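Local coordinates for invasin ipaB (Shigella flexneri, PDB 3U0C), which inserts with a partner translocator into the host membrane, forming the pore through which type III secretion effectors pass into target cells, at residues L108-Y112 with I181-L185; Q115-L119 with I174-T178; A122-I126 with A167-R171; L129-I133 with L160-K164. Residue numbers count along the deposited sequence, not the author numbering.

Contact 1: L108-Y112 with I181-L185; sequences LTRDY and IHSKL
Both segments are fully helical, 108-112 within helix 71-141 and 181-185 within helix 150-197, and they run antiparallel: their N-to-C directions differ by 157°, the signed crossing angle is -157°, and the axes approach to 9.6 Å. Tyr112 and Ile181 set the register, with CA atoms 6.1 Å apart. Leu108, in the m,t rotamer, points toward helix 150-197 and packs against Lys184 and Leu185: its CB is 3.8 Å from Leu185 CD2, and its CD1 is 3.9 Å from Lys184 CB. Ile181, also m,t, points toward helix 71-141, where its CG2 lies 3.4 Å from Leu108 O and 3.8 Å from Tyr112 CB, while its CD1 comes within 3.9 Å of Asp111 CB. Tyr112 takes chi1 t, which carries its ring along the flank of the interface to an oblique meeting with the His182 ring, centroids 5.8 Å apart and planes at 49°. Such layered antiparallel packing is what makes an intramolecular coiled coil, the form of this N-terminal domain. Lys184 contributes its aliphatic base while its amine leads away, and Thr109 OG1 bonds to Thr105 O on its own helix. The chemistry is therefore mainly apolar, with cohesion resting on close fit and 404 Å² of buried surface.

Contact 2: Q115-L119 with I174-T178; sequences QINKL and IEQKT
Ile174, Gln115 and Leu119 bury the most surface here, and between them they illustrate how a coiled-coil layer can mix polar and apolar residues. They sit on antiparallel helices, 115-119 and 174-178, whose axes come within 9.1 Å at 156° (signed crossing angle -156°). Two CA pairs fix the register: Gln115 with Thr178 at 5.8 Å and Leu119 with Ile174 at 5.9 Å. Ile174, m,t, directs its CG2 to 3.6 Å from Leu119 CB, and the same methyl lies 3.6 Å from Gln115 O. Gln115 folds its chain in an m,m rotamer, so that its OE1 also rests 3.6 Å from Ile174 CG2, a packing contact; its CB is 3.8 Å from Thr178 OG1. Leu119, t,p, sends CD1 to 4.2 Å from Glu175 CB and CD2 to 4.2 Å from Thr178 OG1. At the margin, Ile116 CD1 reaches Thr178 CG2 at 3.6 Å, although the Ile116 CA-to-CB bond points away. Thr178 donates its hydroxyl to Ile174 O of its own helix, OG1 to O 3.2 Å, and Glu175 forms a salt bridge with Arg171. The two helices are thus joined by van der Waals packing, while the threonine in the seam satisfies its hydroxyl locally.

Contact 3: A122-I126 with A167-R171; sequences ADSKI and AVKDR
Arg171 has the conformation that defines this layer. Its chi1 is t, chi2 lies off the wells at -110° and chi3 is t, which swings the guanidinium over to Asp123, chi1 m, on the facing helix. Arg171 NE donates to Asp123 OD1 at 2.6 Å, and a weak second hydrogen bond runs from Arg171 NH2 to Asp123 OD2 at 3.3 Å; NH1 pairs with Glu175. Helices 122-126 and 167-171 run antiparallel at 165° (signed crossing angle -165°), axes 9.4 Å apart, with CA atoms of Ala122 and Arg171 5.6 Å apart and of Ile126 and Ala167 6.4 Å apart. Ile126, m,t, extends CD1 to 3.4 Å from Ala167 O and 3.9 Å from Arg171 CB, while its CG1 lies 4.0 Å from Ala167 CB. Beside these small alanines a water fits between the helices, donating to Ala122 O at 3.1 Å and to Ala167 O at 2.8 Å. Coiled coils commonly flank an apolar seam with interhelical ion pairs; here the salt bridge and water add directional polar links to modest hydrophobic burial.

Contact 4: L129-I133 with L160-K164; sequences LENKI and LTIKK
Leu160 opens the second segment and has more of its surface buried by the facing helix than any other residue of this layer. Its m,t side chain points toward helix 129-133, placing CB 3.6 Å from Ile133 CG1, CD1 3.7 Å from Lys132 CB and CD2 3.9 Å from Leu129 CD2, so that one leucine meets three residues of the facing helix. Its CA lies 6.4 Å from that of Ile133, and a turn later Lys164 pairs with Leu129 at 6.0 Å between CA atoms. These two pairings set the register of antiparallel helices inclined at 160° (signed crossing angle -160°), their axes 9.6 Å apart. Thr161 turns its CA-to-CB bond away; its OG1, bonded to Glu157 O one turn earlier, is still 4.0 Å from Ile133 CD1. Lys163 offers its CB, 4.1 Å from Leu129 CD2, before its end leads away. Lys164, chi1 to chi3 all t, stretches alongside the interface: its CB is 4.1 Å from Leu129 CB, its CD 3.7 Å from Ile133 CD1, and its CE 4.3 Å from Glu130 CG. Leu129 and Ile133 are both m,t and buried, forming the seam expected of an antiparallel coiled coil. The chemistry is that of an aliphatic core bordered by lysines, whose methylenes widen the greasy surface over 384 Å² of burial without bringing an ionic link between these segments.

How the contacts relate
Starting from the N terminus, the chain passes through helix 50-65 into the long helix 71-141, which supplies the first segments of contacts 1 to 4 in order, seven residues apart. After the turn between residues 141 and 150, helix 150-197 returns and supplies the partners in reverse: contact 4 closes the innermost loop, then contacts 3, 2 and 1 close progressively larger ones. All are nested and none cross, the topology of an antiparallel hairpin. Neighbouring layers touch, with centres 10 or 11 Å apart: Ile181 packs on Gln115, Leu119 on Arg171, and Ala167 on Leu129. The four contacts thus zip together one continuous coiled-coil seam.

Contact 1: L108-Y112 with I181-L185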
loop_
_atom_site.group_PDB
_atom_site.type_symbol
_atom_site.label_atom_id
_atom_site.label_comp_id
_atom_site.label_asym_id
_atom_site.label_seq_id
_atom_site.Cartn_x
_atom_site.Cartn_y
_atom_site.Cartn_z
ATOM N N LEU A 108 0.310 1.654 -4.512
ATOM C CA LEU A 108 0.430 2.384 -3.261
ATOM C C LEU A 108 1.810 3.025 -3.082
ATOM O O LEU A 108 1.946 4.044 -2.413
ATOM C CB LEU A 108 0.104 1.479 -2.072
ATOM C CG LEU A 108 -1.356 1.051 -1.898
ATOM C CD1 LEU A 108 -1.462 -0.087 -0.887
ATOM C CD2 LEU A 108 -2.247 2.222 -1.500
ATOM N N THR A 109 2.833 2.410 -3.664
ATOM C CA THR A 109 4.165 2.970 -3.591
ATOM C C THR A 109 4.204 4.265 -4.385
ATOM O O THR A 109 4.723 5.273 -3.920
ATOM C CB THR A 109 5.213 1.995 -4.112
ATOM O OG1 THR A 109 5.385 0.950 -3.151
ATOM C CG2 THR A 109 6.536 2.700 -4.312
ATOM N N ARG A 110 3.639 4.227 -5.584
ATOM C CA ARG A 110 3.517 5.422 -6.403
ATOM C C ARG A 110 2.717 6.515 -5.697
ATOM O O ARG A 110 3.079 7.696 -5.763
ATOM C CB ARG A 110 2.887 5.082 -7.757
ATOM C CG ARG A 110 3.832 4.392 -8.726
ATOM C CD ARG A 110 3.233 4.307 -10.139
ATOM N NE ARG A 110 1.988 3.528 -10.164
ATOM C CZ ARG A 110 1.929 2.211 -10.356
ATOM N NH1 ARG A 110 3.040 1.514 -10.555
ATOM N NH2 ARG A 110 0.761 1.590 -10.356
ATOM N N ASP A 111 1.644 6.121 -5.015
ATOM C CA ASP A 111 0.800 7.073 -4.299
ATOM C C ASP A 111 1.569 7.716 -3.166
ATOM O O ASP A 111 1.487 8.919 -2.940
ATOM C CB ASP A 111 -0.437 6.393 -3.726
ATOM C CG ASP A 111 -1.421 5.985 -4.792
ATOM O OD1 ASP A 111 -1.393 6.572 -5.896
ATOM O OD2 ASP A 111 -2.227 5.084 -4.517
ATOM N N TYR A 112 2.311 6.888 -2.448
ATOM C CA TYR A 112 3.122 7.345 -1.333
ATOM C C TYR A 112 4.132 8.407 -1.759
ATOM O O TYR A 112 4.279 9.416 -1.101
ATOM C CB TYR A 112 3.867 6.167 -0.742
ATOM C CG TYR A 112 4.536 6.446 0.573
ATOM C CD1 TYR A 112 3.797 6.820 1.689
ATOM C CD2 TYR A 112 5.909 6.300 0.714
ATOM C CE1 TYR A 112 4.408 7.040 2.899
ATOM C CE2 TYR A 112 6.527 6.517 1.921
ATOM C CZ TYR A 112 5.772 6.889 3.007
ATOM O OH TYR A 112 6.389 7.104 4.208
ATOM N N ILE A 181 -1.524 5.923 3.608
ATOM C CA ILE A 181 -0.951 5.103 2.552
ATOM C C ILE A 181 0.088 4.148 3.118
ATOM O O ILE A 181 0.079 2.964 2.803
ATOM C CB ILE A 181 -0.301 5.973 1.459
ATOM C CG1 ILE A 181 -1.351 6.811 0.736
ATOM C CG2 ILE A 181 0.442 5.128 0.455
ATOM C CD1 ILE A 181 -0.735 7.894 -0.123
ATOM N N HIS A 182 0.979 4.678 3.951
ATOM C CA HIS A 182 1.984 3.874 4.628
ATOM C C HIS A 182 1.324 2.766 5.425
ATOM O O HIS A 182 1.858 1.669 5.511
ATOM C CB HIS A 182 2.824 4.728 5.573
ATOM C CG HIS A 182 3.936 3.982 6.239
ATOM N ND1 HIS A 182 5.237 4.007 5.760
ATOM C CD2 HIS A 182 3.959 3.188 7.333
ATOM C CE1 HIS A 182 6.001 3.267 6.544
ATOM N NE2 HIS A 182 5.252 2.756 7.502
ATOM N N SER A 183 0.172 3.058 6.013
ATOM C CA SER A 183 -0.548 2.059 6.777
ATOM C C SER A 183 -1.115 0.979 5.846
ATOM O O SER A 183 -1.097 -0.206 6.166
ATOM C CB SER A 183 -1.669 2.708 7.579
ATOM O OG SER A 183 -2.292 1.751 8.420
ATOM N N LYS A 184 -1.624 1.407 4.699
ATOM C CA LYS A 184 -2.126 0.498 3.699
ATOM C C LYS A 184 -1.010 -0.418 3.178
ATOM O O LYS A 184 -1.256 -1.583 2.898
ATOM C CB LYS A 184 -2.806 1.245 2.551
ATOM C CG LYS A 184 -4.221 1.732 2.874
ATOM C CD LYS A 184 -4.882 2.424 1.692
ATOM C CE LYS A 184 -6.005 3.364 2.152
ATOM N NZ LYS A 184 -6.873 3.806 1.015
ATOM N N LEU A 185 0.211 0.107 3.055
ATOM C CA LEU A 185 1.333 -0.724 2.625
ATOM C C LEU A 185 1.616 -1.778 3.677
ATOM O O LEU A 185 1.840 -2.944 3.347
ATOM C CB LEU A 185 2.592 0.098 2.329
ATOM C CG LEU A 185 2.587 0.778 0.955
ATOM C CD1 LEU A 185 3.510 1.992 0.913
ATOM C CD2 LEU A 185 2.919 -0.203 -0.143
#

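Contact 2: Q115-L119 with I174-T178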
loop_
_atom_site.group_PDB
_atom_site.type_symbol
_atom_site.label_atom_id
_atom_site.label_comp_id
_atom_site.label_asym_id
_atom_site.label_seq_id
_atom_site.Cartn_x
_atom_site.Cartn_y
_atom_site.Cartn_z
ATOM N N GLN A 115 2.474 11.654 -2.810
ATOM C CA GLN A 115 2.023 12.392 -1.639
ATOM C C GLN A 115 3.170 13.021 -0.857
ATOM O O GLN A 115 3.033 14.133 -0.355
ATOM C CB GLN A 115 1.201 11.517 -0.706
ATOM C CG GLN A 115 -0.168 11.192 -1.234
ATOM C CD GLN A 115 -0.988 12.430 -1.484
ATOM O OE1 GLN A 115 -1.041 13.341 -0.646
ATOM N NE2 GLN A 115 -1.632 12.483 -2.644
ATOM N N ILE A 116 4.274 12.285 -0.730
ATOM C CA ILE A 116 5.498 12.800 -0.120
ATOM C C ILE A 116 5.996 14.049 -0.850
ATOM O O ILE A 116 6.352 15.056 -0.217
ATOM C CB ILE A 116 6.607 11.729 -0.090
ATOM C CG1 ILE A 116 6.263 10.623 0.915
ATOM C CG2 ILE A 116 7.938 12.366 0.265
ATOM C CD1 ILE A 116 6.406 11.020 2.356
ATOM N N ASN A 117 6.006 14.008 -2.179
ATOM C CA ASN A 117 6.357 15.211 -2.935
ATOM C C ASN A 117 5.376 16.349 -2.681
ATOM O O ASN A 117 5.788 17.497 -2.501
ATOM C CB ASN A 117 6.453 14.940 -4.435
ATOM C CG ASN A 117 6.571 16.224 -5.248
ATOM O OD1 ASN A 117 7.577 16.954 -5.150
ATOM N ND2 ASN A 117 5.537 16.522 -6.045
ATOM N N LYS A 118 4.086 16.030 -2.675
ATOM C CA LYS A 118 3.042 17.014 -2.401
ATOM C C LYS A 118 3.235 17.678 -1.037
ATOM O O LYS A 118 2.991 18.879 -0.870
ATOM C CB LYS A 118 1.651 16.372 -2.473
ATOM C CG LYS A 118 1.182 16.085 -3.879
ATOM C CD LYS A 118 -0.314 15.896 -3.937
ATOM C CE LYS A 118 -0.769 15.518 -5.340
ATOM N NZ LYS A 118 -0.854 16.667 -6.297
ATOM N N LEU A 119 3.671 16.879 -0.070
ATOM C CA LEU A 119 3.851 17.335 1.294
ATOM C C LEU A 119 5.059 18.258 1.428
ATOM O O LEU A 119 5.091 19.117 2.291
ATOM C CB LEU A 119 4.012 16.139 2.219
ATOM C CG LEU A 119 4.395 16.396 3.676
ATOM C CD1 LEU A 119 3.348 17.271 4.350
ATOM C CD2 LEU A 119 4.553 15.059 4.401
ATOM N N ILE A 174 -2.486 16.392 3.907
ATOM C CA ILE A 174 -1.543 15.643 3.084
ATOM C C ILE A 174 -0.735 14.672 3.937
ATOM O O ILE A 174 -0.619 13.491 3.610
ATOM C CB ILE A 174 -0.579 16.581 2.335
ATOM C CG1 ILE A 174 -1.355 17.497 1.386
ATOM C CG2 ILE A 174 0.462 15.775 1.572
ATOM C CD1 ILE A 174 -0.564 18.696 0.912
ATOM N N GLU A 175 -0.180 15.179 5.033
ATOM C CA GLU A 175 0.600 14.352 5.947
ATOM C C GLU A 175 -0.210 13.144 6.403
ATOM O O GLU A 175 0.319 12.040 6.527
ATOM C CB GLU A 175 1.053 15.171 7.157
ATOM C CG GLU A 175 1.889 14.390 8.157
ATOM C CD GLU A 175 2.650 15.290 9.110
ATOM O OE1 GLU A 175 2.003 16.082 9.825
ATOM O OE2 GLU A 175 3.895 15.204 9.143
ATOM N N GLN A 176 -1.498 13.362 6.650
ATOM C CA GLN A 176 -2.389 12.289 7.072
ATOM C C GLN A 176 -2.496 11.222 5.989
ATOM O O GLN A 176 -2.404 10.027 6.270
ATOM C CB GLN A 176 -3.775 12.843 7.406
ATOM C CG GLN A 176 -3.949 13.248 8.861
ATOM C CD GLN A 176 -2.947 12.570 9.777
ATOM O OE1 GLN A 176 -3.011 11.360 9.997
ATOM N NE2 GLN A 176 -2.018 13.349 10.316
ATOM N N LYS A 177 -2.691 11.662 4.750
ATOM C CA LYS A 177 -2.789 10.744 3.616
ATOM C C LYS A 177 -1.513 9.931 3.457
ATOM O O LYS A 177 -1.558 8.723 3.278
ATOM C CB LYS A 177 -3.082 11.468 2.314
ATOM C CG LYS A 177 -4.498 11.961 2.194
ATOM C CD LYS A 177 -4.735 12.559 0.824
ATOM C CE LYS A 177 -6.063 13.300 0.759
ATOM N NZ LYS A 177 -6.442 13.614 -0.656
ATOM N N THR A 178 -0.371 10.609 3.511
ATOM C CA THR A 178 0.916 9.935 3.526
ATOM C C THR A 178 0.931 8.761 4.512
ATOM O O THR A 178 1.229 7.619 4.138
ATOM C CB THR A 178 2.043 10.901 3.946
ATOM O OG1 THR A 178 2.145 11.968 2.995
ATOM C CG2 THR A 178 3.347 10.149 3.996
#

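Contact 3: A122-I126 with A167-R171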
loop_
_atom_site.group_PDB
_atom_site.type_symbol
_atom_site.label_atom_id
_atom_site.label_comp_id
_atom_site.label_asym_id
_atom_site.label_seq_id
_atom_site.Cartn_x
_atom_site.Cartn_y
_atom_site.Cartn_z
ATOM N N ALA A 122 4.060 21.557 0.208
ATOM C CA ALA A 122 3.213 22.160 1.218
ATOM C C ALA A 122 4.047 22.795 2.316
ATOM O O ALA A 122 3.740 23.901 2.768
ATOM C CB ALA A 122 2.254 21.148 1.798
ATOM N N ASP A 123 5.105 22.120 2.750
ATOM C CA ASP A 123 5.987 22.754 3.724
ATOM C C ASP A 123 6.653 23.995 3.131
ATOM O O ASP A 123 6.964 24.952 3.852
ATOM C CB ASP A 123 7.049 21.765 4.209
ATOM C CG ASP A 123 6.473 20.684 5.103
ATOM O OD1 ASP A 123 5.330 20.850 5.577
ATOM O OD2 ASP A 123 7.090 19.635 5.386
ATOM N N SER A 124 6.862 23.985 1.818
ATOM C CA SER A 124 7.418 25.149 1.125
ATOM C C SER A 124 6.492 26.361 1.196
ATOM O O SER A 124 6.854 27.427 1.708
ATOM C CB SER A 124 7.674 24.831 -0.350
ATOM O OG SER A 124 8.844 24.065 -0.502
ATOM N N LYS A 125 5.300 26.195 0.642
ATOM C CA LYS A 125 4.313 27.239 0.635
ATOM C C LYS A 125 4.238 27.895 2.006
ATOM O O LYS A 125 4.037 29.103 2.105
ATOM C CB LYS A 125 2.963 26.649 0.269
ATOM C CG LYS A 125 1.857 27.663 0.134
ATOM C CD LYS A 125 0.555 26.984 -0.309
ATOM C CE LYS A 125 -0.556 28.018 -0.466
ATOM N NZ LYS A 125 -1.837 27.388 -0.916
ATOM N N ILE A 126 4.392 27.095 3.060
ATOM C CA ILE A 126 4.282 27.601 4.426
ATOM C C ILE A 126 5.516 28.379 4.839
ATOM O O ILE A 126 5.414 29.448 5.448
ATOM C CB ILE A 126 4.043 26.466 5.443
ATOM C CG1 ILE A 126 2.687 25.790 5.178
ATOM C CG2 ILE A 126 4.095 26.991 6.879
ATOM C CD1 ILE A 126 2.399 24.637 6.093
ATOM N N ALA A 167 -3.012 26.907 4.747
ATOM C CA ALA A 167 -1.929 26.064 4.248
ATOM C C ALA A 167 -1.388 25.126 5.315
ATOM O O ALA A 167 -0.818 24.077 4.986
ATOM C CB ALA A 167 -0.809 26.891 3.673
ATOM N N VAL A 168 -1.547 25.486 6.585
ATOM C CA VAL A 168 -1.153 24.570 7.647
ATOM C C VAL A 168 -2.166 23.437 7.675
ATOM O O VAL A 168 -1.802 22.266 7.753
ATOM C CB VAL A 168 -1.101 25.234 9.025
ATOM C CG1 VAL A 168 -1.140 24.169 10.119
ATOM C CG2 VAL A 168 0.140 26.109 9.162
ATOM N N LYS A 169 -3.439 23.809 7.585
ATOM C CA LYS A 169 -4.520 22.845 7.515
ATOM C C LYS A 169 -4.249 21.864 6.390
ATOM O O LYS A 169 -4.218 20.643 6.593
ATOM C CB LYS A 169 -5.838 23.560 7.251
ATOM C CG LYS A 169 -7.059 22.668 7.341
ATOM C CD LYS A 169 -8.335 23.505 7.501
ATOM C CE LYS A 169 -9.257 23.365 6.297
ATOM N NZ LYS A 169 -10.360 24.389 6.327
ATOM N N ASP A 170 -4.050 22.410 5.198
ATOM C CA ASP A 170 -3.938 21.583 4.019
ATOM C C ASP A 170 -2.733 20.662 4.132
ATOM O O ASP A 170 -2.784 19.512 3.683
ATOM C CB ASP A 170 -3.875 22.430 2.751
ATOM C CG ASP A 170 -3.920 21.586 1.484
ATOM O OD1 ASP A 170 -4.984 20.986 1.190
ATOM O OD2 ASP A 170 -2.888 21.527 0.782
ATOM N N ARG A 171 -1.681 21.159 4.775
ATOM C CA ARG A 171 -0.482 20.375 5.029
ATOM C C ARG A 171 -0.782 19.151 5.892
ATOM O O ARG A 171 -0.372 18.040 5.557
ATOM C CB ARG A 171 0.590 21.238 5.698
ATOM C CG ARG A 171 1.968 20.597 5.736
ATOM C CD ARG A 171 2.350 20.194 7.150
ATOM N NE ARG A 171 3.723 19.703 7.227
ATOM C CZ ARG A 171 4.074 18.547 7.783
ATOM N NH1 ARG A 171 3.151 17.757 8.313
ATOM N NH2 ARG A 171 5.347 18.181 7.807
HETATM O O HOH W 1 0.658 23.860 2.674
#

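Contact 4: L129-I133 with L160-K164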
loop_
_atom_site.group_PDB
_atom_site.type_symbol
_atom_site.label_atom_id
_atom_site.label_comp_id
_atom_site.label_asym_id
_atom_site.label_seq_id
_atom_site.Cartn_x
_atom_site.Cartn_y
_atom_site.Cartn_z
ATOM N N LEU A 129 5.113 31.688 3.182
ATOM C CA LEU A 129 4.127 32.580 3.771
ATOM C C LEU A 129 4.596 33.063 5.134
ATOM O O LEU A 129 4.162 34.097 5.602
ATOM C CB LEU A 129 2.788 31.882 3.892
ATOM C CG LEU A 129 2.121 31.667 2.543
ATOM C CD1 LEU A 129 1.235 30.422 2.565
ATOM C CD2 LEU A 129 1.336 32.919 2.163
ATOM N N GLU A 130 5.481 32.311 5.774
ATOM C CA GLU A 130 6.008 32.729 7.063
ATOM C C GLU A 130 6.988 33.870 6.851
ATOM O O GLU A 130 7.101 34.760 7.686
ATOM C CB GLU A 130 6.688 31.568 7.788
ATOM C CG GLU A 130 5.727 30.554 8.395
ATOM C CD GLU A 130 6.442 29.463 9.168
ATOM O OE1 GLU A 130 7.684 29.343 9.028
ATOM O OE2 GLU A 130 5.752 28.721 9.922
ATOM N N ASN A 131 7.702 33.822 5.732
ATOM C CA ASN A 131 8.617 34.884 5.350
ATOM C C ASN A 131 7.899 36.203 5.069
ATOM O O ASN A 131 8.249 37.243 5.633
ATOM C CB ASN A 131 9.442 34.470 4.140
ATOM C CG ASN A 131 10.442 33.408 4.483
ATOM O OD1 ASN A 131 10.758 33.224 5.658
ATOM N ND2 ASN A 131 10.945 32.685 3.475
ATOM N N LYS A 132 6.897 36.153 4.197
ATOM C CA LYS A 132 6.161 37.348 3.841
ATOM C C LYS A 132 5.592 38.042 5.083
ATOM O O LYS A 132 5.683 39.257 5.216
ATOM C CB LYS A 132 5.068 37.017 2.831
ATOM C CG LYS A 132 5.637 36.532 1.507
ATOM C CD LYS A 132 4.533 36.203 0.510
ATOM C CE LYS A 132 5.116 35.610 -0.758
ATOM N NZ LYS A 132 4.071 35.542 -1.818
ATOM N N ILE A 133 5.021 37.250 5.987
ATOM C CA ILE A 133 4.516 37.735 7.270
ATOM C C ILE A 133 5.604 38.344 8.153
ATOM O O ILE A 133 5.392 39.404 8.735
ATOM C CB ILE A 133 3.801 36.608 8.054
ATOM C CG1 ILE A 133 2.486 36.234 7.368
ATOM C CG2 ILE A 133 3.560 37.022 9.501
ATOM C CD1 ILE A 133 1.926 34.909 7.819
ATOM N N LEU A 160 -2.175 37.346 4.582
ATOM C CA LEU A 160 -1.126 36.334 4.571
ATOM C C LEU A 160 -1.334 35.356 5.712
ATOM O O LEU A 160 -0.956 34.185 5.633
ATOM C CB LEU A 160 0.254 36.967 4.690
ATOM C CG LEU A 160 0.746 37.748 3.463
ATOM C CD1 LEU A 160 1.939 38.628 3.835
ATOM C CD2 LEU A 160 1.081 36.795 2.311
ATOM N N THR A 161 -1.933 35.857 6.786
ATOM C CA THR A 161 -2.218 35.017 7.928
ATOM C C THR A 161 -3.340 34.033 7.607
ATOM O O THR A 161 -3.243 32.851 7.931
ATOM C CB THR A 161 -2.533 35.859 9.160
ATOM O OG1 THR A 161 -1.320 36.470 9.629
ATOM C CG2 THR A 161 -3.130 35.004 10.253
ATOM N N ILE A 162 -4.385 34.515 6.944
ATOM C CA ILE A 162 -5.489 33.664 6.541
ATOM C C ILE A 162 -5.029 32.584 5.566
ATOM O O ILE A 162 -5.566 31.474 5.554
ATOM C CB ILE A 162 -6.596 34.463 5.888
ATOM C CG1 ILE A 162 -7.252 35.372 6.923
ATOM C CG2 ILE A 162 -7.626 33.528 5.263
ATOM C CD1 ILE A 162 -8.502 35.997 6.429
ATOM N N LYS A 163 -4.031 32.919 4.753
ATOM C CA LYS A 163 -3.514 31.982 3.770
ATOM C C LYS A 163 -2.648 30.934 4.435
ATOM O O LYS A 163 -2.709 29.758 4.089
ATOM C CB LYS A 163 -2.729 32.715 2.681
ATOM C CG LYS A 163 -3.606 33.377 1.642
ATOM C CD LYS A 163 -2.763 33.904 0.496
ATOM C CE LYS A 163 -2.940 35.408 0.328
ATOM N NZ LYS A 163 -3.724 35.710 -0.899
ATOM N N LYS A 164 -1.847 31.373 5.395
ATOM C CA LYS A 164 -0.950 30.489 6.121
ATOM C C LYS A 164 -1.711 29.514 7.028
ATOM O O LYS A 164 -1.330 28.354 7.132
ATOM C CB LYS A 164 0.046 31.307 6.935
ATOM C CG LYS A 164 0.845 30.510 7.953
ATOM C CD LYS A 164 1.369 31.432 9.059
ATOM C CE LYS A 164 1.830 30.603 10.252
ATOM N NZ LYS A 164 0.832 29.531 10.614
#